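Local coordinates for lactose Operon Repressor (Escherichia coli, PDB 1JYE), which represses transcription of the lactose operon by binding operator DNA, here as a dimeric variant with a C-terminal deletion, at residues 132-137 against 153-158; 180-185 against 241-246; 211-216 against 235-240. The protein carries 1 engineered substitution. One frame throughout, in Å; residues are numbered along the deposited sequence.

Overall arrangement
Contact 1 lies on the opposite side of the chain's centre from contact 2. Their centres are about 31 Å apart, and those of contacts 1 and 3 about 36 Å. Contact 1 comes first along the chain and belongs to the half built on the parallel sheet with strands 63-68 and 122-125. Contacts 2 and 3 belong to the other half, with centres about 8 Å apart. Strand 182-186 of contact 2 is hydrogen-bonded to segment 211-216 of contact 3, its neighbour in the sheet; 235-240 is the loop leading into strand 241-244. Contact 3 falls in sequence between the two strands of contact 2. The three contacts sample both subdomains of a periplasmic binding protein-like core.

Contact 1: 132-137 against 153-158; sequences DAIAVE and QTPINS
Glu137 holds CG anti to the backbone N and beside the carbonyl carbon (chi1 -178°), and its chain runs on extended to Ile156. Ile156 holds CG2 anti to its carbonyl carbon, beside the backbone N. The two side chains run past one another in opposite senses, and the carboxylate lies against the CG2 methyl, with Glu137 OE2 3.3 Å from Ile156 CG2. No direct hydrogen bond joins the two segments; two waters do the polar work. One gives a hydrogen bond to Glu137 OE2 at 2.6 Å and accepts the Asn157 N-H. The other donates to Glu137 OE1 and to Pro155 O, so each carboxylate oxygen reaches the loop backbone. Within 132-137 the earlier contacts are apolar. Ala133 CB touches Thr154 CG2 at 4.0 Å, and Ile134 CD1 meets Pro155 CG at 4.0 Å. Thr154 OG1 is hydrogen-bonded to Asp130 OD2 at the start of the same helix. Pro155 is the centre of an inverse gamma turn, closed by Ile156 N to Thr154 O at 2.8 Å. Phe147 touches both Glu137 and Ile156. A helix of an alpha/beta subdomain here packs on the loop between strands 145-147 and 158-161, consistent with the periplasmic binding protein-like fold.

Contact 2: 180-185 against 241-246; sequences QQIALL and AMLVAN
Ala183 O is gripped by two neighbours on strand 241-244. Leu243 N donates a hydrogen bond to it at 3.0 Å. Met242 CA makes a CA-H...O contact with the same oxygen at 3.3 Å. The bonding then alternates between the strands: Ala183 N donates to Ala241 O, Leu185 N donates to Leu243 O at 2.9 Å, and Ala245 N donates to Leu185 O. The bond from Ala241 N to Gln181 O, at 3.4 Å, is weak; that oxygen also takes the hydroxyl of Thr240. The strand axes are 4.7 Å apart at closest, and their directions differ by 22°. On one face Leu184 and Leu243 run alongside each other in the same sense, with Leu184 CD2 3.6 Å from Leu243 CD1. Ile182 CG2 joins them at the same Leu243 CD1. Helices 163-177 and 192-207 pack on this face. On the other face Leu185 CD2 rests 3.8 Å from Val244 CG1. Leu185 has CG anti to the backbone N (chi1 175°), which sets CG beside that methyl too. Ala183 CB meets Met242 CG at 4.2 Å, and helix 222-234 packs here. Just past the strand, Asn246 is the N-cap of helix 247-259, with OD1 accepting Met249 N. Two parallel central strands between layers of helices are characteristic of the alpha/beta subdomain in the periplasmic binding protein-like fold.

Contact 3: 211-216 against 235-240; sequences QPIAER and EGIVPT
The guanidinium of Arg216 meets Glu235 at its edge, and the carboxylate plane is turned 76° from it. Glu235 OE1 lies near the guanidinium plane, while Arg216 NH2 approaches that oxygen from above the carboxylate plane, 70° out of it. The two side chains reach toward each other tip to tip, in a salt bridge with Arg216 NH2 2.8 Å from Glu235 OE1. The pair links strand 214-217 to the loop after helix 222-234, within a beta-alpha-beta crossover of the parallel sheet. A water adds a second link: Arg216 NE donates to it at 2.8 Å, and it donates to Glu235 OE1. Arg216 NH1 is hydrogen-bonded to Gln228 OE1 of that helix. An alanine at Arg216 would remove the guanidinium and would probably leave the Glu235 carboxylate without its charged mate, Gln228 OE1 without this donor, and the Glu235 side chain freer to turn. Gly236 follows with positive phi, in a Schellman motif that ends the helix. Farther along, the contact is apolar. Ile213 puts CG1 between its backbone N and carbonyl carbon (chi1 63°), where it lies near Ile237 CG2 and Pro239 CB. Its side chain crosses Pro239 at about a right angle. Met232 of helix 222-234 touches Arg216, Ile237 and Pro239. Ile237 CG2 sits 3.7 Å from Ile213 CD1 and 3.9 Å from Ala214 CB. Ile213 CD1 comes to 3.5 Å from Pro239 CB.

Contact 1: 132-137 against 153-158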
ATOM      1  N   ASP A 132      18.973  20.335   1.851  1.00 21.04           N
ATOM      2  CA  ASP A 132      17.542  20.555   1.678  1.00 20.21           C
ATOM      3  C   ASP A 132      16.771  20.351   2.980  1.00 19.56           C
ATOM      4  O   ASP A 132      15.804  21.067   3.250  1.00 17.96           O
ATOM      5  CB  ASP A 132      16.976  19.641   0.585  1.00 21.03           C
ATOM      6  CG  ASP A 132      17.453  20.026  -0.807  1.00 23.10           C
ATOM      7  OD1 ASP A 132      17.897  21.183  -0.987  1.00 24.04           O
ATOM      8  OD2 ASP A 132      17.370  19.182  -1.724  1.00 21.59           O
ATOM      9  N   ALA A 133      17.188  19.378   3.788  1.00 18.16           N
ATOM     10  CA  ALA A 133      16.510  19.128   5.058  1.00 18.11           C
ATOM     11  C   ALA A 133      16.713  20.329   5.977  1.00 18.54           C
ATOM     12  O   ALA A 133      15.791  20.759   6.674  1.00 18.35           O
ATOM     13  CB  ALA A 133      17.054  17.855   5.712  1.00 18.65           C
ATOM     14  N   ILE A 134      17.927  20.871   5.978  1.00 18.87           N
ATOM     15  CA  ILE A 134      18.221  22.036   6.804  1.00 19.54           C
ATOM     16  C   ILE A 134      17.358  23.206   6.332  1.00 19.53           C
ATOM     17  O   ILE A 134      16.836  23.974   7.141  1.00 20.91           O
ATOM     18  CB  ILE A 134      19.716  22.411   6.717  1.00 20.21           C
ATOM     19  CG1 ILE A 134      20.550  21.350   7.443  1.00 20.66           C
ATOM     20  CG2 ILE A 134      19.951  23.795   7.327  1.00 20.57           C
ATOM     21  CD1 ILE A 134      22.052  21.520   7.277  1.00 24.43           C
ATOM     22  N   ALA A 135      17.195  23.321   5.018  1.00 20.53           N
ATOM     23  CA  ALA A 135      16.388  24.388   4.435  1.00 20.82           C
ATOM     24  C   ALA A 135      14.922  24.240   4.841  1.00 20.83           C
ATOM     25  O   ALA A 135      14.254  25.222   5.172  1.00 20.25           O
ATOM     26  CB  ALA A 135      16.521  24.372   2.919  1.00 20.06           C
ATOM     27  N   VAL A 136      14.416  23.011   4.811  1.00 19.17           N
ATOM     28  CA  VAL A 136      13.030  22.774   5.199  1.00 18.84           C
ATOM     29  C   VAL A 136      12.837  23.084   6.682  1.00 19.16           C
ATOM     30  O   VAL A 136      11.831  23.674   7.075  1.00 19.04           O
ATOM     31  CB  VAL A 136      12.617  21.314   4.920  1.00 17.99           C
ATOM     32  CG1 VAL A 136      11.241  21.028   5.522  1.00 18.15           C
ATOM     33  CG2 VAL A 136      12.586  21.072   3.418  1.00 17.83           C
ATOM     34  N   GLU A 137      13.805  22.701   7.509  1.00 17.85           N
ATOM     35  CA  GLU A 137      13.702  22.964   8.939  1.00 20.64           C
ATOM     36  C   GLU A 137      13.614  24.469   9.188  1.00 21.01           C
ATOM     37  O   GLU A 137      12.856  24.925  10.045  1.00 21.24           O
ATOM     38  CB  GLU A 137      14.913  22.394   9.681  1.00 22.05           C
ATOM     39  CG  GLU A 137      14.846  22.583  11.189  1.00 26.58           C
ATOM     40  CD  GLU A 137      16.148  22.234  11.884  1.00 30.77           C
ATOM     41  OE1 GLU A 137      17.182  22.850  11.551  1.00 33.03           O
ATOM     42  OE2 GLU A 137      16.138  21.347  12.764  1.00 34.37           O
ATOM     43  N   GLN A 153      23.136  11.838   9.551  1.00 21.13           N
ATOM     44  CA  GLN A 153      24.229  12.780   9.769  1.00 23.39           C
ATOM     45  C   GLN A 153      23.754  14.230   9.711  1.00 22.89           C
ATOM     46  O   GLN A 153      24.450  15.133  10.170  1.00 23.09           O
ATOM     47  CB  GLN A 153      25.331  12.564   8.728  1.00 25.62           C
ATOM     48  CG  GLN A 153      26.024  11.213   8.825  1.00 30.21           C
ATOM     49  CD  GLN A 153      26.653  10.982  10.186  1.00 33.16           C
ATOM     50  OE1 GLN A 153      27.415  11.815  10.678  1.00 35.53           O
ATOM     51  NE2 GLN A 153      26.340   9.846  10.799  1.00 35.62           N
ATOM     52  N   THR A 154      22.571  14.453   9.147  1.00 21.36           N
ATOM     53  CA  THR A 154      22.035  15.806   9.042  1.00 20.38           C
ATOM     54  C   THR A 154      21.637  16.313  10.428  1.00 20.56           C
ATOM     55  O   THR A 154      20.910  15.642  11.160  1.00 19.57           O
ATOM     56  CB  THR A 154      20.821  15.840   8.100  1.00 20.84           C
ATOM     57  OG1 THR A 154      21.177  15.221   6.857  1.00 22.83           O
ATOM     58  CG2 THR A 154      20.389  17.279   7.833  1.00 19.90           C
ATOM     59  N   PRO A 155      22.114  17.513  10.802  1.00 20.56           N
ATOM     60  CA  PRO A 155      21.847  18.153  12.094  1.00 20.41           C
ATOM     61  C   PRO A 155      20.440  18.690  12.331  1.00 21.63           C
ATOM     62  O   PRO A 155      20.251  19.889  12.549  1.00 21.91           O
ATOM     63  CB  PRO A 155      22.898  19.256  12.145  1.00 21.28           C
ATOM     64  CG  PRO A 155      22.955  19.689  10.720  1.00 21.45           C
ATOM     65  CD  PRO A 155      22.990  18.365   9.976  1.00 21.37           C
ATOM     66  N   ILE A 156      19.458  17.796  12.285  1.00 19.13           N
ATOM     67  CA  ILE A 156      18.065  18.151  12.529  1.00 19.03           C
ATOM     68  C   ILE A 156      17.470  17.033  13.376  1.00 17.12           C
ATOM     69  O   ILE A 156      18.146  16.041  13.643  1.00 17.23           O
ATOM     70  CB  ILE A 156      17.267  18.291  11.199  1.00 19.60           C
ATOM     71  CG1 ILE A 156      17.528  17.094  10.275  1.00 23.47           C
ATOM     72  CG2 ILE A 156      17.681  19.569  10.484  1.00 20.44           C
ATOM     73  CD1 ILE A 156      16.924  15.792  10.731  1.00 26.38           C
ATOM     74  N   ASN A 157      16.224  17.190  13.814  1.00 16.53           N
ATOM     75  CA  ASN A 157      15.579  16.148  14.610  1.00 16.30           C
ATOM     76  C   ASN A 157      15.079  15.094  13.639  1.00 15.59           C
ATOM     77  O   ASN A 157      14.380  15.416  12.678  1.00 14.43           O
ATOM     78  CB  ASN A 157      14.403  16.720  15.404  1.00 18.98           C
ATOM     79  CG  ASN A 157      14.842  17.742  16.430  1.00 23.47           C
ATOM     80  OD1 ASN A 157      15.829  17.541  17.134  1.00 27.52           O
ATOM     81  ND2 ASN A 157      14.104  18.841  16.528  1.00 23.35           N
ATOM     82  N   SER A 158      15.429  13.835  13.882  1.00 15.70           N
ATOM     83  CA  SER A 158      15.015  12.779  12.972  1.00 15.19           C
ATOM     84  C   SER A 158      14.985  11.391  13.587  1.00 15.06           C
ATOM     85  O   SER A 158      15.541  11.147  14.654  1.00 14.09           O
ATOM     86  CB  SER A 158      15.963  12.744  11.770  1.00 14.46           C
ATOM     87  OG  SER A 158      17.287  12.429  12.192  1.00 15.85           O
TER
HETATM   88  O   HOH W   1      14.460  19.340  13.084  1.00 20.37           O
HETATM   89  O   HOH W   2      20.102  22.516  11.409  1.00 45.68           O

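Contact 2: 180-185 against 241-246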
ATOM      1  N   GLN A 180      29.253 -14.926  -4.946  1.00 20.41           N
ATOM      2  CA  GLN A 180      30.354 -14.068  -5.375  1.00 22.76           C
ATOM      3  C   GLN A 180      29.937 -13.224  -6.580  1.00 22.53           C
ATOM      4  O   GLN A 180      30.505 -12.162  -6.824  1.00 22.97           O
ATOM      5  CB  GLN A 180      31.572 -14.920  -5.744  1.00 25.89           C
ATOM      6  CG  GLN A 180      32.138 -15.734  -4.590  1.00 31.99           C
ATOM      7  CD  GLN A 180      32.747 -14.871  -3.503  1.00 36.42           C
ATOM      8  OE1 GLN A 180      32.056 -14.083  -2.859  1.00 41.09           O
ATOM      9  NE2 GLN A 180      34.052 -15.017  -3.295  1.00 39.81           N
ATOM     10  N   GLN A 181      28.950 -13.710  -7.334  1.00 21.68           N
ATOM     11  CA  GLN A 181      28.430 -13.010  -8.512  1.00 19.74           C
ATOM     12  C   GLN A 181      27.120 -12.351  -8.104  1.00 19.40           C
ATOM     13  O   GLN A 181      26.054 -12.964  -8.186  1.00 19.46           O
ATOM     14  CB  GLN A 181      28.166 -14.001  -9.649  1.00 22.85           C
ATOM     15  CG  GLN A 181      29.410 -14.664 -10.221  1.00 26.86           C
ATOM     16  CD  GLN A 181      30.299 -13.687 -10.965  1.00 29.90           C
ATOM     17  OE1 GLN A 181      31.030 -12.905 -10.358  1.00 33.79           O
ATOM     18  NE2 GLN A 181      30.229 -13.719 -12.290  1.00 32.98           N
ATOM     19  N   ILE A 182      27.201 -11.094  -7.686  1.00 17.29           N
ATOM     20  CA  ILE A 182      26.032 -10.375  -7.203  1.00 16.84           C
ATOM     21  C   ILE A 182      25.667  -9.124  -7.992  1.00 16.62           C
ATOM     22  O   ILE A 182      26.536  -8.367  -8.419  1.00 18.01           O
ATOM     23  CB  ILE A 182      26.251  -9.998  -5.723  1.00 16.23           C
ATOM     24  CG1 ILE A 182      26.513 -11.275  -4.918  1.00 16.49           C
ATOM     25  CG2 ILE A 182      25.040  -9.238  -5.174  1.00 17.45           C
ATOM     26  CD1 ILE A 182      26.948 -11.041  -3.488  1.00 17.76           C
ATOM     27  N   ALA A 183      24.367  -8.916  -8.189  1.00 15.29           N
ATOM     28  CA  ALA A 183      23.889  -7.744  -8.904  1.00 15.01           C
ATOM     29  C   ALA A 183      23.069  -6.900  -7.938  1.00 13.97           C
ATOM     30  O   ALA A 183      22.471  -7.427  -6.997  1.00 14.07           O
ATOM     31  CB  ALA A 183      23.034  -8.155 -10.102  1.00 16.12           C
ATOM     32  N   LEU A 184      23.057  -5.592  -8.168  1.00 14.03           N
ATOM     33  CA  LEU A 184      22.321  -4.664  -7.322  1.00 14.48           C
ATOM     34  C   LEU A 184      21.210  -3.971  -8.094  1.00 15.13           C
ATOM     35  O   LEU A 184      21.402  -3.563  -9.237  1.00 14.95           O
ATOM     36  CB  LEU A 184      23.256  -3.583  -6.769  1.00 14.64           C
ATOM     37  CG  LEU A 184      24.546  -4.027  -6.074  1.00 14.71           C
ATOM     38  CD1 LEU A 184      25.330  -2.788  -5.633  1.00 15.31           C
ATOM     39  CD2 LEU A 184      24.220  -4.912  -4.885  1.00 15.69           C
ATOM     40  N   LEU A 185      20.042  -3.849  -7.472  1.00 14.25           N
ATOM     41  CA  LEU A 185      18.925  -3.144  -8.092  1.00 14.17           C
ATOM     42  C   LEU A 185      18.523  -2.088  -7.077  1.00 13.81           C
ATOM     43  O   LEU A 185      17.817  -2.373  -6.107  1.00 14.82           O
ATOM     44  CB  LEU A 185      17.751  -4.086  -8.381  1.00 16.38           C
ATOM     45  CG  LEU A 185      16.489  -3.392  -8.915  1.00 18.05           C
ATOM     46  CD1 LEU A 185      16.838  -2.483 -10.091  1.00 20.89           C
ATOM     47  CD2 LEU A 185      15.477  -4.447  -9.339  1.00 21.55           C
ATOM     48  N   ALA A 241      22.967 -14.078  -7.352  1.00 17.17           N
ATOM     49  CA  ALA A 241      22.164 -13.417  -6.327  1.00 17.07           C
ATOM     50  C   ALA A 241      21.956 -11.939  -6.632  1.00 15.91           C
ATOM     51  O   ALA A 241      22.781 -11.299  -7.285  1.00 14.98           O
ATOM     52  CB  ALA A 241      22.821 -13.579  -4.957  1.00 17.56           C
ATOM     53  N   MET A 242      20.840 -11.406  -6.145  1.00 14.94           N
ATOM     54  CA  MET A 242      20.505 -10.004  -6.347  1.00 15.16           C
ATOM     55  C   MET A 242      20.075  -9.346  -5.044  1.00 14.80           C
ATOM     56  O   MET A 242      19.322  -9.929  -4.265  1.00 15.64           O
ATOM     57  CB  MET A 242      19.349  -9.862  -7.348  1.00 15.67           C
ATOM     58  CG  MET A 242      19.638 -10.315  -8.768  1.00 17.92           C
ATOM     59  SD  MET A 242      18.170 -10.106  -9.811  1.00 18.83           S
ATOM     60  CE  MET A 242      18.165  -8.344 -10.067  1.00 18.92           C
ATOM     61  N   LEU A 243      20.574  -8.136  -4.803  1.00 12.63           N
ATOM     62  CA  LEU A 243      20.172  -7.352  -3.641  1.00 12.76           C
ATOM     63  C   LEU A 243      19.231  -6.323  -4.263  1.00 13.10           C
ATOM     64  O   LEU A 243      19.636  -5.559  -5.139  1.00 12.93           O
ATOM     65  CB  LEU A 243      21.386  -6.660  -3.004  1.00 13.08           C
ATOM     66  CG  LEU A 243      22.250  -7.586  -2.149  1.00 14.55           C
ATOM     67  CD1 LEU A 243      23.627  -6.960  -1.928  1.00 15.13           C
ATOM     68  CD2 LEU A 243      21.551  -7.855  -0.823  1.00 14.95           C
ATOM     69  N   VAL A 244      17.970  -6.318  -3.834  1.00 12.51           N
ATOM     70  CA  VAL A 244      16.978  -5.398  -4.390  1.00 13.74           C
ATOM     71  C   VAL A 244      16.516  -4.384  -3.341  1.00 12.43           C
ATOM     72  O   VAL A 244      16.306  -4.734  -2.179  1.00 12.68           O
ATOM     73  CB  VAL A 244      15.779  -6.196  -4.954  1.00 13.34           C
ATOM     74  CG1 VAL A 244      14.811  -5.263  -5.659  1.00 14.64           C
ATOM     75  CG2 VAL A 244      16.291  -7.261  -5.921  1.00 17.01           C
ATOM     76  N   ALA A 245      16.352  -3.132  -3.770  1.00 13.04           N
ATOM     77  CA  ALA A 245      16.012  -2.025  -2.880  1.00 12.38           C
ATOM     78  C   ALA A 245      14.702  -2.080  -2.099  1.00 12.29           C
ATOM     79  O   ALA A 245      14.563  -1.390  -1.093  1.00 12.99           O
ATOM     80  CB  ALA A 245      16.120  -0.701  -3.641  1.00 15.40           C
ATOM     81  N   ASN A 246      13.731  -2.850  -2.571  1.00 12.69           N
ATOM     82  CA  ASN A 246      12.500  -3.004  -1.801  1.00 12.16           C
ATOM     83  C   ASN A 246      11.784  -4.263  -2.243  1.00 12.14           C
ATOM     84  O   ASN A 246      12.141  -4.864  -3.255  1.00 12.71           O
ATOM     85  CB  ASN A 246      11.614  -1.734  -1.851  1.00 12.76           C
ATOM     86  CG  ASN A 246      10.792  -1.602  -3.122  1.00 11.82           C
ATOM     87  OD1 ASN A 246      11.061  -2.237  -4.133  1.00 16.14           O
ATOM     88  ND2 ASN A 246       9.778  -0.733  -3.070  1.00 14.67           N
TER

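Contact 3: 211-216 against 235-240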
ATOM      1  N   GLN A 211      33.100  -7.160  -6.081  1.00 15.93           N
ATOM      2  CA  GLN A 211      32.599  -6.071  -6.904  1.00 15.93           C
ATOM      3  C   GLN A 211      31.377  -6.661  -7.611  1.00 15.67           C
ATOM      4  O   GLN A 211      31.461  -7.726  -8.221  1.00 16.40           O
ATOM      5  CB  GLN A 211      33.644  -5.628  -7.932  1.00 17.27           C
ATOM      6  CG  GLN A 211      34.773  -4.797  -7.332  1.00 17.52           C
ATOM      7  CD  GLN A 211      35.723  -4.256  -8.388  1.00 18.33           C
ATOM      8  OE1 GLN A 211      36.387  -5.019  -9.082  1.00 20.20           O
ATOM      9  NE2 GLN A 211      35.785  -2.933  -8.514  1.00 18.43           N
ATOM     10  N   PRO A 212      30.216  -5.993  -7.514  1.00 16.54           N
ATOM     11  CA  PRO A 212      29.015  -6.521  -8.173  1.00 16.83           C
ATOM     12  C   PRO A 212      29.195  -6.622  -9.684  1.00 17.64           C
ATOM     13  O   PRO A 212      29.890  -5.799 -10.282  1.00 18.30           O
ATOM     14  CB  PRO A 212      27.935  -5.517  -7.772  1.00 16.55           C
ATOM     15  CG  PRO A 212      28.697  -4.235  -7.627  1.00 18.02           C
ATOM     16  CD  PRO A 212      29.949  -4.685  -6.893  1.00 15.75           C
ATOM     17  N   ILE A 213      28.574  -7.623 -10.306  1.00 17.65           N
ATOM     18  CA  ILE A 213      28.712  -7.779 -11.751  1.00 19.57           C
ATOM     19  C   ILE A 213      27.795  -6.845 -12.522  1.00 19.50           C
ATOM     20  O   ILE A 213      27.885  -6.742 -13.746  1.00 20.72           O
ATOM     21  CB  ILE A 213      28.462  -9.236 -12.209  1.00 20.85           C
ATOM     22  CG1 ILE A 213      27.026  -9.661 -11.902  1.00 22.17           C
ATOM     23  CG2 ILE A 213      29.443 -10.165 -11.518  1.00 22.39           C
ATOM     24  CD1 ILE A 213      26.676 -11.019 -12.487  1.00 23.61           C
ATOM     25  N   ALA A 214      26.909  -6.164 -11.802  1.00 18.36           N
ATOM     26  CA  ALA A 214      25.999  -5.214 -12.417  1.00 17.30           C
ATOM     27  C   ALA A 214      25.193  -4.485 -11.361  1.00 15.99           C
ATOM     28  O   ALA A 214      24.921  -5.027 -10.291  1.00 15.76           O
ATOM     29  CB  ALA A 214      25.053  -5.932 -13.381  1.00 19.24           C
ATOM     30  N   GLU A 215      24.848  -3.238 -11.654  1.00 16.67           N
ATOM     31  CA  GLU A 215      24.019  -2.451 -10.758  1.00 17.40           C
ATOM     32  C   GLU A 215      23.110  -1.597 -11.618  1.00 17.95           C
ATOM     33  O   GLU A 215      23.545  -0.971 -12.591  1.00 18.31           O
ATOM     34  CB  GLU A 215      24.854  -1.587  -9.793  1.00 19.38           C
ATOM     35  CG  GLU A 215      25.739  -0.512 -10.406  1.00 20.46           C
ATOM     36  CD  GLU A 215      26.392   0.357  -9.336  1.00 23.44           C
ATOM     37  OE1 GLU A 215      27.627   0.539  -9.380  1.00 22.39           O
ATOM     38  OE2 GLU A 215      25.670   0.859  -8.444  1.00 21.32           O
ATOM     39  N   ARG A 216      21.829  -1.609 -11.270  1.00 15.76           N
ATOM     40  CA  ARG A 216      20.826  -0.859 -12.002  1.00 14.93           C
ATOM     41  C   ARG A 216      19.979  -0.047 -11.040  1.00 14.98           C
ATOM     42  O   ARG A 216      20.163  -0.121  -9.821  1.00 14.68           O
ATOM     43  CB  ARG A 216      19.956  -1.817 -12.821  1.00 15.53           C
ATOM     44  CG  ARG A 216      20.643  -2.306 -14.096  1.00 18.93           C
ATOM     45  CD  ARG A 216      19.931  -3.509 -14.697  1.00 20.73           C
ATOM     46  NE  ARG A 216      20.439  -3.830 -16.030  1.00 23.96           N
ATOM     47  CZ  ARG A 216      20.070  -3.203 -17.143  1.00 26.46           C
ATOM     48  NH1 ARG A 216      19.182  -2.218 -17.091  1.00 25.79           N
ATOM     49  NH2 ARG A 216      20.584  -3.564 -18.313  1.00 25.86           N
ATOM     50  N   GLU A 235      20.947  -9.101 -21.423  1.00 27.99           N
ATOM     51  CA  GLU A 235      22.300  -8.646 -21.753  1.00 29.61           C
ATOM     52  C   GLU A 235      23.311  -9.773 -21.597  1.00 28.86           C
ATOM     53  O   GLU A 235      24.467  -9.641 -22.002  1.00 29.72           O
ATOM     54  CB  GLU A 235      22.735  -7.501 -20.833  1.00 31.67           C
ATOM     55  CG  GLU A 235      22.219  -6.129 -21.197  1.00 35.64           C
ATOM     56  CD  GLU A 235      22.933  -5.038 -20.420  1.00 37.30           C
ATOM     57  OE1 GLU A 235      22.857  -5.041 -19.172  1.00 37.71           O
ATOM     58  OE2 GLU A 235      23.578  -4.182 -21.058  1.00 40.13           O
ATOM     59  N   GLY A 236      22.884 -10.875 -20.991  1.00 27.47           N
ATOM     60  CA  GLY A 236      23.788 -11.989 -20.785  1.00 26.70           C
ATOM     61  C   GLY A 236      24.435 -11.933 -19.414  1.00 26.10           C
ATOM     62  O   GLY A 236      25.337 -12.713 -19.111  1.00 26.49           O
ATOM     63  N   ILE A 237      23.980 -11.001 -18.581  1.00 23.70           N
ATOM     64  CA  ILE A 237      24.513 -10.866 -17.232  1.00 22.32           C
ATOM     65  C   ILE A 237      23.618 -11.671 -16.299  1.00 22.36           C
ATOM     66  O   ILE A 237      22.478 -11.287 -16.033  1.00 22.19           O
ATOM     67  CB  ILE A 237      24.539  -9.391 -16.788  1.00 22.03           C
ATOM     68  CG1 ILE A 237      25.445  -8.592 -17.728  1.00 23.76           C
ATOM     69  CG2 ILE A 237      25.031  -9.286 -15.348  1.00 21.80           C
ATOM     70  CD1 ILE A 237      25.535  -7.111 -17.405  1.00 25.62           C
ATOM     71  N   VAL A 238      24.140 -12.792 -15.812  1.00 21.64           N
ATOM     72  CA  VAL A 238      23.376 -13.667 -14.934  1.00 22.04           C
ATOM     73  C   VAL A 238      24.066 -13.866 -13.592  1.00 21.46           C
ATOM     74  O   VAL A 238      24.961 -14.702 -13.451  1.00 22.35           O
ATOM     75  CB  VAL A 238      23.155 -15.055 -15.589  1.00 23.30           C
ATOM     76  CG1 VAL A 238      22.198 -15.889 -14.749  1.00 23.98           C
ATOM     77  CG2 VAL A 238      22.618 -14.882 -16.998  1.00 23.98           C
ATOM     78  N   PRO A 239      23.658 -13.092 -12.581  1.00 19.23           N
ATOM     79  CA  PRO A 239      24.266 -13.221 -11.258  1.00 18.31           C
ATOM     80  C   PRO A 239      23.681 -14.443 -10.564  1.00 18.26           C
ATOM     81  O   PRO A 239      22.719 -15.032 -11.053  1.00 19.22           O
ATOM     82  CB  PRO A 239      23.850 -11.925 -10.574  1.00 19.56           C
ATOM     83  CG  PRO A 239      22.448 -11.739 -11.099  1.00 19.39           C
ATOM     84  CD  PRO A 239      22.617 -12.045 -12.586  1.00 20.85           C
ATOM     85  N   THR A 240      24.267 -14.837  -9.440  1.00 17.29           N
ATOM     86  CA  THR A 240      23.729 -15.959  -8.689  1.00 17.06           C
ATOM     87  C   THR A 240      22.843 -15.383  -7.587  1.00 16.47           C
ATOM     88  O   THR A 240      22.056 -16.094  -6.973  1.00 16.34           O
ATOM     89  CB  THR A 240      24.837 -16.843  -8.064  1.00 17.74           C
ATOM     90  OG1 THR A 240      25.684 -16.050  -7.225  1.00 17.85           O
ATOM     91  CG2 THR A 240      25.667 -17.503  -9.160  1.00 17.69           C
TER
HETATM   92  O   HOH W   3      22.971  -4.884 -16.376  1.00 26.11           O